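Local atomic coordinates of beta-xylanase (Caldicellulosiruptor kristjanssonii, PDB entry 7NWN), a protein that is a family 9 carbohydrate-binding module from a multimodular xylanase-glucuronoyl esterase and probably binds plant polysaccharides. Residues F61-D66 / L70-E75. Sequence-based numbering, arbitrary orientation.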
loop_
_atom_site.group_PDB
_atom_site.type_symbol
_atom_site.label_atom_id
_atom_site.label_comp_id
_atom_site.label_asym_id
_atom_site.label_seq_id
_atom_site.Cartn_x
_atom_site.Cartn_y
_atom_site.Cartn_z
ATOM N N PHE A 61 -5.798 -3.280 -4.948
ATOM C CA PHE A 61 -4.373 -3.433 -4.696
ATOM C C PHE A 61 -4.090 -4.899 -4.412
ATOM O O PHE A 61 -4.994 -5.626 -3.982
ATOM C CB PHE A 61 -3.910 -2.501 -3.569
ATOM C CG PHE A 61 -4.419 -2.910 -2.211
ATOM C CD1 PHE A 61 -5.656 -2.467 -1.749
ATOM C CD2 PHE A 61 -3.660 -3.752 -1.397
ATOM C CE1 PHE A 61 -6.134 -2.871 -0.504
ATOM C CE2 PHE A 61 -4.128 -4.155 -0.145
ATOM C CZ PHE A 61 -5.370 -3.723 0.302
ATOM N N LYS A 62 -2.821 -5.276 -4.654
ATOM C CA LYS A 62 -2.302 -6.604 -4.372
ATOM C C LYS A 62 -1.099 -6.433 -3.459
ATOM O O LYS A 62 -0.456 -5.381 -3.502
ATOM C CB LYS A 62 -1.877 -7.269 -5.675
ATOM C CG LYS A 62 -3.062 -7.642 -6.565
ATOM C CD LYS A 62 -2.669 -8.325 -7.871
ATOM C CE LYS A 62 -3.894 -8.847 -8.616
ATOM N NZ LYS A 62 -3.497 -9.629 -9.783
ATOM N N LEU A 63 -0.794 -7.488 -2.706
ATOM C CA LEU A 63 0.288 -7.468 -1.747
ATOM C C LEU A 63 1.142 -8.681 -2.033
ATOM O O LEU A 63 0.608 -9.702 -2.484
ATOM C CB LEU A 63 -0.282 -7.573 -0.313
ATOM C CG LEU A 63 -1.031 -6.347 0.216
ATOM C CD1 LEU A 63 -1.438 -6.530 1.699
ATOM C CD2 LEU A 63 -0.194 -5.085 0.051
ATOM N N MET A 64 2.433 -8.571 -1.694
ATOM C CA MET A 64 3.356 -9.692 -1.836
ATOM C C MET A 64 4.474 -9.424 -0.836
ATOM O O MET A 64 4.695 -8.267 -0.481
ATOM C CB MET A 64 3.885 -9.744 -3.277
ATOM C CG MET A 64 4.520 -11.075 -3.689
ATOM S SD MET A 64 4.785 -11.204 -5.489
ATOM C CE MET A 64 3.119 -11.170 -6.091
ATOM N N TRP A 65 5.146 -10.470 -0.336
ATOM C CA TRP A 65 6.284 -10.248 0.546
ATOM C C TRP A 65 7.470 -11.111 0.139
ATOM O O TRP A 65 7.293 -12.189 -0.415
ATOM C CB TRP A 65 5.915 -10.569 2.002
ATOM C CG TRP A 65 5.715 -12.033 2.289
ATOM C CD1 TRP A 65 4.625 -12.799 1.977
ATOM C CD2 TRP A 65 6.628 -12.897 2.987
ATOM N NE1 TRP A 65 4.784 -14.084 2.439
ATOM C CE2 TRP A 65 5.999 -14.166 3.086
ATOM C CE3 TRP A 65 7.905 -12.722 3.546
ATOM C CZ2 TRP A 65 6.632 -15.256 3.700
ATOM C CZ3 TRP A 65 8.503 -13.784 4.213
ATOM C CH2 TRP A 65 7.888 -15.041 4.234
ATOM N N ASP A 66 8.659 -10.622 0.465
ATOM C CA ASP A 66 9.844 -11.448 0.375
ATOM C C ASP A 66 10.638 -11.292 1.671
ATOM O O ASP A 66 10.243 -10.539 2.553
ATOM C CB ASP A 66 10.640 -11.206 -0.917
ATOM C CG ASP A 66 11.372 -9.878 -1.029
ATOM O OD1 ASP A 66 11.720 -9.274 0.007
ATOM O OD2 ASP A 66 11.691 -9.502 -2.172
ATOM N N LEU A 70 7.982 -5.720 1.975
ATOM C CA LEU A 70 6.596 -5.823 1.567
ATOM C C LEU A 70 6.405 -5.036 0.263
ATOM O O LEU A 70 6.940 -3.939 0.143
ATOM C CB LEU A 70 5.680 -5.267 2.668
ATOM C CG LEU A 70 4.170 -5.359 2.393
ATOM C CD1 LEU A 70 3.639 -6.793 2.415
ATOM C CD2 LEU A 70 3.382 -4.518 3.365
ATOM N N TYR A 71 5.505 -5.544 -0.602
ATOM C CA TYR A 71 5.262 -5.010 -1.943
ATOM C C TYR A 71 3.784 -4.690 -2.084
ATOM O O TYR A 71 2.933 -5.493 -1.669
ATOM C CB TYR A 71 5.656 -6.025 -3.033
ATOM C CG TYR A 71 7.150 -6.281 -3.029
ATOM C CD1 TYR A 71 8.024 -5.438 -3.702
ATOM C CD2 TYR A 71 7.681 -7.341 -2.303
ATOM C CE1 TYR A 71 9.396 -5.641 -3.667
ATOM C CE2 TYR A 71 9.053 -7.557 -2.240
ATOM C CZ TYR A 71 9.900 -6.741 -2.973
ATOM O OH TYR A 71 11.239 -6.946 -2.893
ATOM N N VAL A 72 3.500 -3.525 -2.691
ATOM C CA VAL A 72 2.121 -3.134 -2.962
ATOM C C VAL A 72 2.001 -2.802 -4.450
ATOM O O VAL A 72 2.805 -2.026 -4.937
ATOM C CB VAL A 72 1.684 -1.916 -2.114
ATOM C CG1 VAL A 72 0.187 -1.617 -2.303
ATOM C CG2 VAL A 72 2.012 -2.115 -0.615
ATOM N N LEU A 73 0.965 -3.337 -5.105
ATOM C CA LEU A 73 0.619 -2.894 -6.452
ATOM C C LEU A 73 -0.798 -2.329 -6.353
ATOM O O LEU A 73 -1.698 -3.089 -6.004
ATOM C CB LEU A 73 0.625 -4.106 -7.397
ATOM C CG LEU A 73 0.124 -3.809 -8.818
ATOM C CD1 LEU A 73 1.232 -3.109 -9.544
ATOM C CD2 LEU A 73 -0.176 -5.126 -9.533
ATOM N N ALA A 74 -0.963 -1.022 -6.583
ATOM C CA ALA A 74 -2.285 -0.437 -6.528
ATOM C C ALA A 74 -2.639 0.100 -7.912
ATOM O O ALA A 74 -1.801 0.711 -8.590
ATOM C CB ALA A 74 -2.330 0.651 -5.466
ATOM N N GLU A 75 -3.901 -0.122 -8.314
ATOM C CA GLU A 75 -4.432 0.607 -9.466
ATOM C C GLU A 75 -5.668 1.408 -9.059
ATOM O O GLU A 75 -6.566 0.890 -8.354
ATOM C CB GLU A 75 -4.829 -0.379 -10.572
ATOM C CG GLU A 75 -3.611 -0.951 -11.225
ATOM C CD GLU A 75 -3.841 -1.879 -12.408
ATOM O OE1 GLU A 75 -4.960 -1.932 -12.921
ATOM O OE2 GLU A 75 -2.871 -2.521 -12.815
#
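Asp66 OD2 takes a hydrogen bond from Tyr71 OH at 2.7 Å, and Ser29 OG binds the same oxygen. The hydroxyl arrives from above the carboxylate plane, 43° out of it. The carboxylate stands steeply to the phenol ring, with Asp66 CG at the edge of the Tyr71 ring, in its plane. Asp66 reaches Tyr71 because its CG sits between the backbone N and the carbonyl carbon (chi1 71°). Its other oxygen, OD1, accepts the backbone N-H of Asn68 in the turn. Arg149 NE also bonds to Tyr71 OH, so the phenol links an acid and a base. A phenylalanine in place of Tyr71 would probably leave Asp66 OD2 and Arg149 each short of one hydrogen-bond partner.

The backbones pair as an antiparallel hairpin. Lys62 and Leu73 bond in both directions, with Lys62 N to Leu73 O at 2.8 Å. Met64 and Tyr71 do the same; they share one face, Met64 CB 4.1 Å from Tyr71 CB. Phe61, Leu63, Trp65, Leu70, Val72 and Ala74 line the other. There Leu63 and Val72 run side by side, Leu63 CD2 to Val72 CG2 3.8 Å. Leu70 CD1 packs 3.4 Å from Met64 O.

This second group faces the opposing sheet of the beta-sandwich. Leu63 meets strands 22-25, 161-171 and 198-202, and the Phe61 ring stacks on Phe166. Strand 58-66 is one of the two outermost strands of its four-stranded sheet, while strand 69-77 also pairs with strand 143-151.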